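Local structure of cystathionine beta-lyase family protein, YNBB B.subtilis ortholog (Clostridium acetobutylicum, 3HVY) at residues D[52-62]-D[74-85]. The protein is a putative pyridoxal-phosphate-dependent lyase of the cystathionine beta-lyase and methionine gamma-lyase type, possibly involved in aluminium resistance. Sequence-based numbering, arbitrary orientation.
Sequences AFQEERISESH and IGRDSLDRVYAN. With NA (sodium ion), chain X.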
ATOM      1  N   ALA D  52     -15.952 -22.080   4.044  1.00 32.52           N
ATOM      2  CA  ALA D  52     -14.697 -21.906   4.780  1.00 31.69           C
ATOM      3  C   ALA D  52     -14.620 -20.444   5.356  1.00 33.21           C
ATOM      4  O   ALA D  52     -14.285 -20.224   6.544  1.00 33.33           O
ATOM      5  CB  ALA D  52     -13.516 -22.241   3.878  1.00 27.33           C
ATOM      6  N   PHE D  53     -14.974 -19.446   4.543  1.00 31.05           N
ATOM      7  CA  PHE D  53     -15.006 -18.071   5.027  1.00 30.02           C
ATOM      8  C   PHE D  53     -15.935 -17.927   6.252  1.00 32.77           C
ATOM      9  O   PHE D  53     -15.574 -17.363   7.286  1.00 32.52           O
ATOM     10  CB  PHE D  53     -15.502 -17.139   3.916  1.00 29.78           C
ATOM     11  CG  PHE D  53     -14.392 -16.536   3.044  1.00 28.03           C
ATOM     12  CD1 PHE D  53     -13.758 -17.279   2.064  1.00 35.72           C
ATOM     13  CD2 PHE D  53     -14.036 -15.207   3.188  1.00 34.68           C
ATOM     14  CE1 PHE D  53     -12.775 -16.724   1.272  1.00 37.46           C
ATOM     15  CE2 PHE D  53     -13.052 -14.621   2.402  1.00 32.31           C
ATOM     16  CZ  PHE D  53     -12.403 -15.384   1.448  1.00 30.35           C
ATOM     17  N   GLN D  54     -17.133 -18.463   6.102  1.00 28.09           N
ATOM     18  CA  GLN D  54     -18.185 -18.340   7.116  1.00 29.61           C
ATOM     19  C   GLN D  54     -17.858 -19.128   8.353  1.00 30.24           C
ATOM     20  O   GLN D  54     -18.093 -18.643   9.446  1.00 32.72           O
ATOM     21  CB  GLN D  54     -19.511 -18.776   6.498  1.00 29.80           C
ATOM     22  CG  GLN D  54     -19.868 -17.910   5.273  1.00 31.88           C
ATOM     23  CD  GLN D  54     -21.287 -18.145   4.828  1.00 42.50           C
ATOM     24  OE1 GLN D  54     -21.807 -19.249   5.001  1.00 34.75           O
ATOM     25  NE2 GLN D  54     -21.922 -17.126   4.255  1.00 32.75           N
ATOM     26  N   GLU D  55     -17.208 -20.288   8.213  1.00 31.41           N
ATOM     27  CA  GLU D  55     -16.819 -21.050   9.395  1.00 33.46           C
ATOM     28  C   GLU D  55     -15.678 -20.375  10.166  1.00 35.70           C
ATOM     29  O   GLU D  55     -15.594 -20.516  11.363  1.00 31.58           O
ATOM     30  CB  GLU D  55     -16.518 -22.504   9.051  1.00 35.06           C
ATOM     31  CG  GLU D  55     -17.827 -23.247   8.589  1.00 38.85           C
ATOM     32  CD  GLU D  55     -17.621 -24.599   7.895  1.00 44.27           C
ATOM     33  OE1 GLU D  55     -16.465 -25.071   7.758  1.00 46.04           O
ATOM     34  OE2 GLU D  55     -18.650 -25.185   7.484  1.00 58.99           O
ATOM     35  N   GLU D  56     -14.861 -19.581   9.503  1.00 33.40           N
ATOM     36  CA  GLU D  56     -13.830 -18.841  10.201  1.00 31.22           C
ATOM     37  C   GLU D  56     -14.310 -17.443  10.626  1.00 34.84           C
ATOM     38  O   GLU D  56     -13.556 -16.670  11.197  1.00 33.10           O
ATOM     39  CB  GLU D  56     -12.549 -18.789   9.348  1.00 32.72           C
ATOM     40  CG  GLU D  56     -11.318 -18.078   9.981  1.00 35.18           C
ATOM     41  CD  GLU D  56     -10.802 -18.715  11.280  1.00 45.50           C
ATOM     42  OE1 GLU D  56     -11.088 -19.921  11.519  1.00 37.01           O
ATOM     43  OE2 GLU D  56     -10.082 -18.004  12.038  1.00 38.89           O
ATOM     44  N   ARG D  57     -15.577 -17.130  10.391  1.00 33.95           N
ATOM     45  CA  ARG D  57     -16.136 -15.838  10.715  1.00 34.58           C
ATOM     46  C   ARG D  57     -15.298 -14.651  10.191  1.00 35.69           C
ATOM     47  O   ARG D  57     -14.992 -13.691  10.901  1.00 34.69           O
ATOM     48  CB  ARG D  57     -16.404 -15.721  12.216  1.00 34.21           C
ATOM     49  CG  ARG D  57     -17.347 -16.754  12.763  1.00 41.40           C
ATOM     50  CD  ARG D  57     -17.556 -16.562  14.253  1.00 52.26           C
ATOM     51  NE  ARG D  57     -18.932 -16.929  14.571  1.00 66.74           N
ATOM     52  CZ  ARG D  57     -19.906 -16.088  14.937  1.00 64.04           C
ATOM     53  NH1 ARG D  57     -19.694 -14.785  15.121  1.00 60.02           N
ATOM     54  NH2 ARG D  57     -21.114 -16.581  15.170  1.00 75.56           N
ATOM     55  N   ILE D  58     -14.953 -14.706   8.924  1.00 35.71           N
ATOM     56  CA  ILE D  58     -14.201 -13.636   8.340  1.00 32.82           C
ATOM     57  C   ILE D  58     -15.014 -12.358   8.410  1.00 32.27           C
ATOM     58  O   ILE D  58     -16.227 -12.378   8.166  1.00 30.81           O
ATOM     59  CB  ILE D  58     -13.740 -14.006   6.916  1.00 33.07           C
ATOM     60  CG1 ILE D  58     -12.797 -15.226   6.997  1.00 29.25           C
ATOM     61  CG2 ILE D  58     -13.089 -12.828   6.228  1.00 36.04           C
ATOM     62  CD1 ILE D  58     -11.564 -15.071   7.906  1.00 26.26           C
ATOM     63  N   SER D  59     -14.353 -11.269   8.825  1.00 33.46           N
ATOM     64  CA  SER D  59     -14.948  -9.948   8.878  1.00 33.80           C
ATOM     65  C   SER D  59     -13.971  -8.895   8.399  1.00 34.11           C
ATOM     66  O   SER D  59     -12.779  -9.188   8.092  1.00 36.27           O
ATOM     67  CB  SER D  59     -15.381  -9.608  10.301  1.00 36.97           C
ATOM     68  OG  SER D  59     -14.246  -9.567  11.091  1.00 41.10           O
ATOM     69  N   GLU D  60     -14.449  -7.650   8.370  1.00 38.37           N
ATOM     70  CA  GLU D  60     -13.590  -6.505   7.980  1.00 42.52           C
ATOM     71  C   GLU D  60     -12.313  -6.445   8.852  1.00 41.49           C
ATOM     72  O   GLU D  60     -11.243  -6.111   8.354  1.00 43.45           O
ATOM     73  CB  GLU D  60     -14.370  -5.176   7.980  1.00 42.07           C
ATOM     74  N   SER D  61     -12.405  -6.860  10.115  1.00 42.43           N
ATOM     75  CA  SER D  61     -11.238  -6.818  10.998  1.00 43.59           C
ATOM     76  C   SER D  61     -10.101  -7.801  10.634  1.00 41.04           C
ATOM     77  O   SER D  61      -8.972  -7.720  11.148  1.00 41.59           O
ATOM     78  CB  SER D  61     -11.665  -6.989  12.440  1.00 44.22           C
ATOM     79  OG  SER D  61     -12.533  -8.077  12.593  1.00 59.55           O
ATOM     80  N   HIS D  62     -10.393  -8.728   9.735  1.00 36.20           N
ATOM     81  CA  HIS D  62      -9.354  -9.602   9.174  1.00 35.44           C
ATOM     82  C   HIS D  62      -8.571  -8.920   8.075  1.00 35.82           C
ATOM     83  O   HIS D  62      -7.546  -9.480   7.611  1.00 34.00           O
ATOM     84  CB  HIS D  62      -9.986 -10.899   8.656  1.00 36.01           C
ATOM     85  CG  HIS D  62     -10.484 -11.757   9.762  1.00 29.47           C
ATOM     86  ND1 HIS D  62     -11.797 -11.714  10.209  1.00 33.63           N
ATOM     87  CD2 HIS D  62      -9.832 -12.602  10.587  1.00 31.95           C
ATOM     88  CE1 HIS D  62     -11.933 -12.543  11.227  1.00 37.17           C
ATOM     89  NE2 HIS D  62     -10.753 -13.077  11.490  1.00 31.71           N
ATOM     90  N   ILE D  74      -4.280 -11.132  12.951  1.00 37.13           N
ATOM     91  CA  ILE D  74      -5.438 -12.025  12.909  1.00 37.68           C
ATOM     92  C   ILE D  74      -5.890 -12.331  11.492  1.00 36.76           C
ATOM     93  O   ILE D  74      -6.400 -13.422  11.243  1.00 36.48           O
ATOM     94  CB  ILE D  74      -6.641 -11.524  13.795  1.00 42.03           C
ATOM     95  CG1 ILE D  74      -7.378 -10.329  13.138  1.00 41.00           C
ATOM     96  CG2 ILE D  74      -6.147 -11.213  15.205  1.00 40.23           C
ATOM     97  CD1 ILE D  74      -8.608  -9.908  13.849  1.00 49.14           C
ATOM     98  N   GLY D  75      -5.692 -11.389  10.566  1.00 32.47           N
ATOM     99  CA  GLY D  75      -5.963 -11.625   9.158  1.00 33.76           C
ATOM    100  C   GLY D  75      -5.150 -12.763   8.571  1.00 31.62           C
ATOM    101  O   GLY D  75      -5.677 -13.699   7.961  1.00 30.90           O
ATOM    102  N   ARG D  76      -3.856 -12.686   8.786  1.00 29.30           N
ATOM    103  CA  ARG D  76      -2.920 -13.667   8.344  1.00 30.54           C
ATOM    104  C   ARG D  76      -3.244 -15.043   8.925  1.00 30.00           C
ATOM    105  O   ARG D  76      -3.314 -16.030   8.198  1.00 32.25           O
ATOM    106  CB  ARG D  76      -1.551 -13.239   8.836  1.00 31.06           C
ATOM    107  CG  ARG D  76      -0.416 -14.149   8.476  1.00 30.94           C
ATOM    108  CD  ARG D  76       0.826 -13.816   9.287  1.00 31.61           C
ATOM    109  NE  ARG D  76       0.617 -14.080  10.696  1.00 30.51           N
ATOM    110  CZ  ARG D  76       1.340 -13.605  11.705  1.00 32.91           C
ATOM    111  NH1 ARG D  76       2.410 -12.888  11.486  1.00 41.11           N
ATOM    112  NH2 ARG D  76       0.977 -13.859  12.945  1.00 37.17           N
ATOM    113  N   ASP D  77      -3.449 -15.101  10.232  1.00 30.16           N
ATOM    114  CA  ASP D  77      -3.693 -16.368  10.924  1.00 30.40           C
ATOM    115  C   ASP D  77      -5.024 -16.982  10.547  1.00 28.48           C
ATOM    116  O   ASP D  77      -5.144 -18.190  10.451  1.00 29.62           O
ATOM    117  CB  ASP D  77      -3.570 -16.177  12.437  1.00 32.28           C
ATOM    118  CG  ASP D  77      -2.140 -15.810  12.847  1.00 38.25           C
ATOM    119  OD1 ASP D  77      -1.166 -16.090  12.081  1.00 36.96           O
ATOM    120  OD2 ASP D  77      -2.015 -15.209  13.906  1.00 39.84           O
ATOM    121  N   SER D  78      -6.023 -16.162  10.298  1.00 29.16           N
ATOM    122  CA  SER D  78      -7.306 -16.691   9.880  1.00 29.28           C
ATOM    123  C   SER D  78      -7.285 -17.144   8.427  1.00 30.82           C
ATOM    124  O   SER D  78      -8.041 -18.080   8.041  1.00 32.40           O
ATOM    125  CB  SER D  78      -8.396 -15.631  10.075  1.00 29.33           C
ATOM    126  OG  SER D  78      -8.705 -15.419  11.450  1.00 33.17           O
ATOM    127  N   LEU D  79      -6.470 -16.500   7.592  1.00 30.53           N
ATOM    128  CA  LEU D  79      -6.384 -16.973   6.177  1.00 31.24           C
ATOM    129  C   LEU D  79      -5.788 -18.362   6.171  1.00 31.27           C
ATOM    130  O   LEU D  79      -6.248 -19.233   5.450  1.00 29.01           O
ATOM    131  CB  LEU D  79      -5.624 -16.054   5.258  1.00 29.52           C
ATOM    132  CG  LEU D  79      -5.616 -16.422   3.760  1.00 30.24           C
ATOM    133  CD1 LEU D  79      -7.022 -16.426   3.202  1.00 30.10           C
ATOM    134  CD2 LEU D  79      -4.775 -15.403   3.022  1.00 32.17           C
ATOM    135  N   ASP D  80      -4.742 -18.577   6.948  1.00 32.89           N
ATOM    136  CA  ASP D  80      -4.235 -19.948   7.114  1.00 29.82           C
ATOM    137  C   ASP D  80      -5.335 -20.947   7.518  1.00 31.21           C
ATOM    138  O   ASP D  80      -5.378 -22.055   7.003  1.00 30.88           O
ATOM    139  CB  ASP D  80      -3.151 -19.990   8.167  1.00 33.89           C
ATOM    140  CG  ASP D  80      -1.881 -19.244   7.757  1.00 34.38           C
ATOM    141  OD1 ASP D  80      -1.761 -18.855   6.591  1.00 33.83           O
ATOM    142  OD2 ASP D  80      -0.999 -19.010   8.647  1.00 29.88           O
ATOM    143  N   ARG D  81      -6.212 -20.580   8.472  1.00 32.68           N
ATOM    144  CA  ARG D  81      -7.284 -21.492   8.873  1.00 31.41           C
ATOM    145  C   ARG D  81      -8.284 -21.722   7.740  1.00 33.31           C
ATOM    146  O   ARG D  81      -8.749 -22.845   7.524  1.00 29.72           O
ATOM    147  CB  ARG D  81      -7.983 -20.991  10.113  1.00 32.55           C
ATOM    148  CG  ARG D  81      -7.120 -21.156  11.348  1.00 37.49           C
ATOM    149  CD  ARG D  81      -7.906 -20.902  12.636  1.00 42.26           C
ATOM    150  NE  ARG D  81      -8.088 -19.474  12.870  1.00 48.02           N
ATOM    151  CZ  ARG D  81      -7.176 -18.676  13.444  1.00 53.30           C
ATOM    152  NH1 ARG D  81      -6.030 -19.138  13.925  1.00 51.51           N
ATOM    153  NH2 ARG D  81      -7.434 -17.394  13.584  1.00 47.45           N
ATOM    154  N   VAL D  82      -8.571 -20.676   6.965  1.00 31.83           N
ATOM    155  CA  VAL D  82      -9.509 -20.814   5.826  1.00 28.18           C
ATOM    156  C   VAL D  82      -8.940 -21.801   4.774  1.00 31.26           C
ATOM    157  O   VAL D  82      -9.646 -22.706   4.326  1.00 28.39           O
ATOM    158  CB  VAL D  82      -9.859 -19.420   5.217  1.00 31.40           C
ATOM    159  CG1 VAL D  82     -10.565 -19.567   3.864  1.00 32.60           C
ATOM    160  CG2 VAL D  82     -10.739 -18.596   6.255  1.00 27.42           C
ATOM    161  N   TYR D  83      -7.665 -21.640   4.406  1.00 27.38           N
ATOM    162  CA  TYR D  83      -7.048 -22.531   3.467  1.00 29.11           C
ATOM    163  C   TYR D  83      -7.014 -23.972   4.016  1.00 27.99           C
ATOM    164  O   TYR D  83      -7.276 -24.919   3.277  1.00 29.28           O
ATOM    165  CB  TYR D  83      -5.627 -22.114   3.165  1.00 30.05           C
ATOM    166  CG  TYR D  83      -5.382 -21.212   1.973  1.00 31.31           C
ATOM    167  CD1 TYR D  83      -5.942 -19.958   1.883  1.00 29.78           C
ATOM    168  CD2 TYR D  83      -4.460 -21.590   0.973  1.00 30.36           C
ATOM    169  CE1 TYR D  83      -5.606 -19.087   0.783  1.00 28.56           C
ATOM    170  CE2 TYR D  83      -4.150 -20.762  -0.083  1.00 29.40           C
ATOM    171  CZ  TYR D  83      -4.753 -19.530  -0.204  1.00 27.67           C
ATOM    172  OH  TYR D  83      -4.412 -18.709  -1.288  1.00 34.51           O
ATOM    173  N   ALA D  84      -6.630 -24.150   5.276  1.00 28.73           N
ATOM    174  CA  ALA D  84      -6.604 -25.513   5.876  1.00 28.27           C
ATOM    175  C   ALA D  84      -8.009 -26.174   5.755  1.00 30.94           C
ATOM    176  O   ALA D  84      -8.167 -27.373   5.416  1.00 30.99           O
ATOM    177  CB  ALA D  84      -6.166 -25.445   7.327  1.00 26.04           C
ATOM    178  N   ASN D  85      -9.033 -25.386   5.999  1.00 30.43           N
ATOM    179  CA  ASN D  85     -10.408 -25.883   5.866  1.00 31.48           C
ATOM    180  C   ASN D  85     -10.706 -26.287   4.402  1.00 32.20           C
ATOM    181  O   ASN D  85     -11.198 -27.397   4.124  1.00 31.61           O
ATOM    182  CB  ASN D  85     -11.367 -24.796   6.293  1.00 33.96           C
ATOM    183  CG  ASN D  85     -12.776 -25.317   6.563  1.00 39.38           C
ATOM    184  OD1 ASN D  85     -13.098 -26.487   6.286  1.00 41.26           O
ATOM    185  ND2 ASN D  85     -13.611 -24.465   7.157  1.00 34.32           N
TER
HETATM  186 NA    NA X 427     -12.853 -28.560   5.282  1.00 37.09          NA
HETATM  187  O   HOH W   1     -12.571 -22.070   7.682  1.00 29.18           O
HETATM  188  O   HOH W   2     -16.233 -26.413   5.111  1.00 49.82           O
HETATM  189  O   HOH W   3     -14.934 -29.472   6.064  1.00 47.75           O
HETATM  190  O   HOH W   4     -11.418 -29.090   7.445  1.00 44.30           O
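Ala52 and Val82 bring the end of helix 18-55 against helix 74-87, their CA atoms 5.4 Å apart; beyond the Schellman motif at Arg57 the chain loops out and returns, bringing His62 against Gly75, where the lack of a side chain lets His62 O come within 3.1 Å of Gly75 CA. Ala52, being small, lets the helices come near, and the two methyls of Val82 pack between it, the aliphatic part of Glu56 and Ile58: CG1 meets Ala52 CB, while CG2 meets Glu56 CB (3.6 Å) and, tip to tip, Ile58 CD1. Ile58 CD1 also sits over one face of the His62 ring, whose edge faces Ser78. Glu56, with CG anti to its backbone N (chi1 -177°) and the chain bent at chi2, turns its carboxylate across Arg81. Arg81 NE donates to Glu56 OE2 at 2.6 Å from above the carboxylate plane, a salt bridge to which NH2 adds a weak bond. At the C-terminal end of segment 74-85, Asn85 ND2 gives Glu55 OE1 a nearly straight bond (3.0 Å, 171°), which probably holds the amide turned so that OD1 binds sodium (2.3 Å). Asn85 O, Asn88 and waters share this site beside the helix junction of a fold-type I PLP enzyme, probably a lyase.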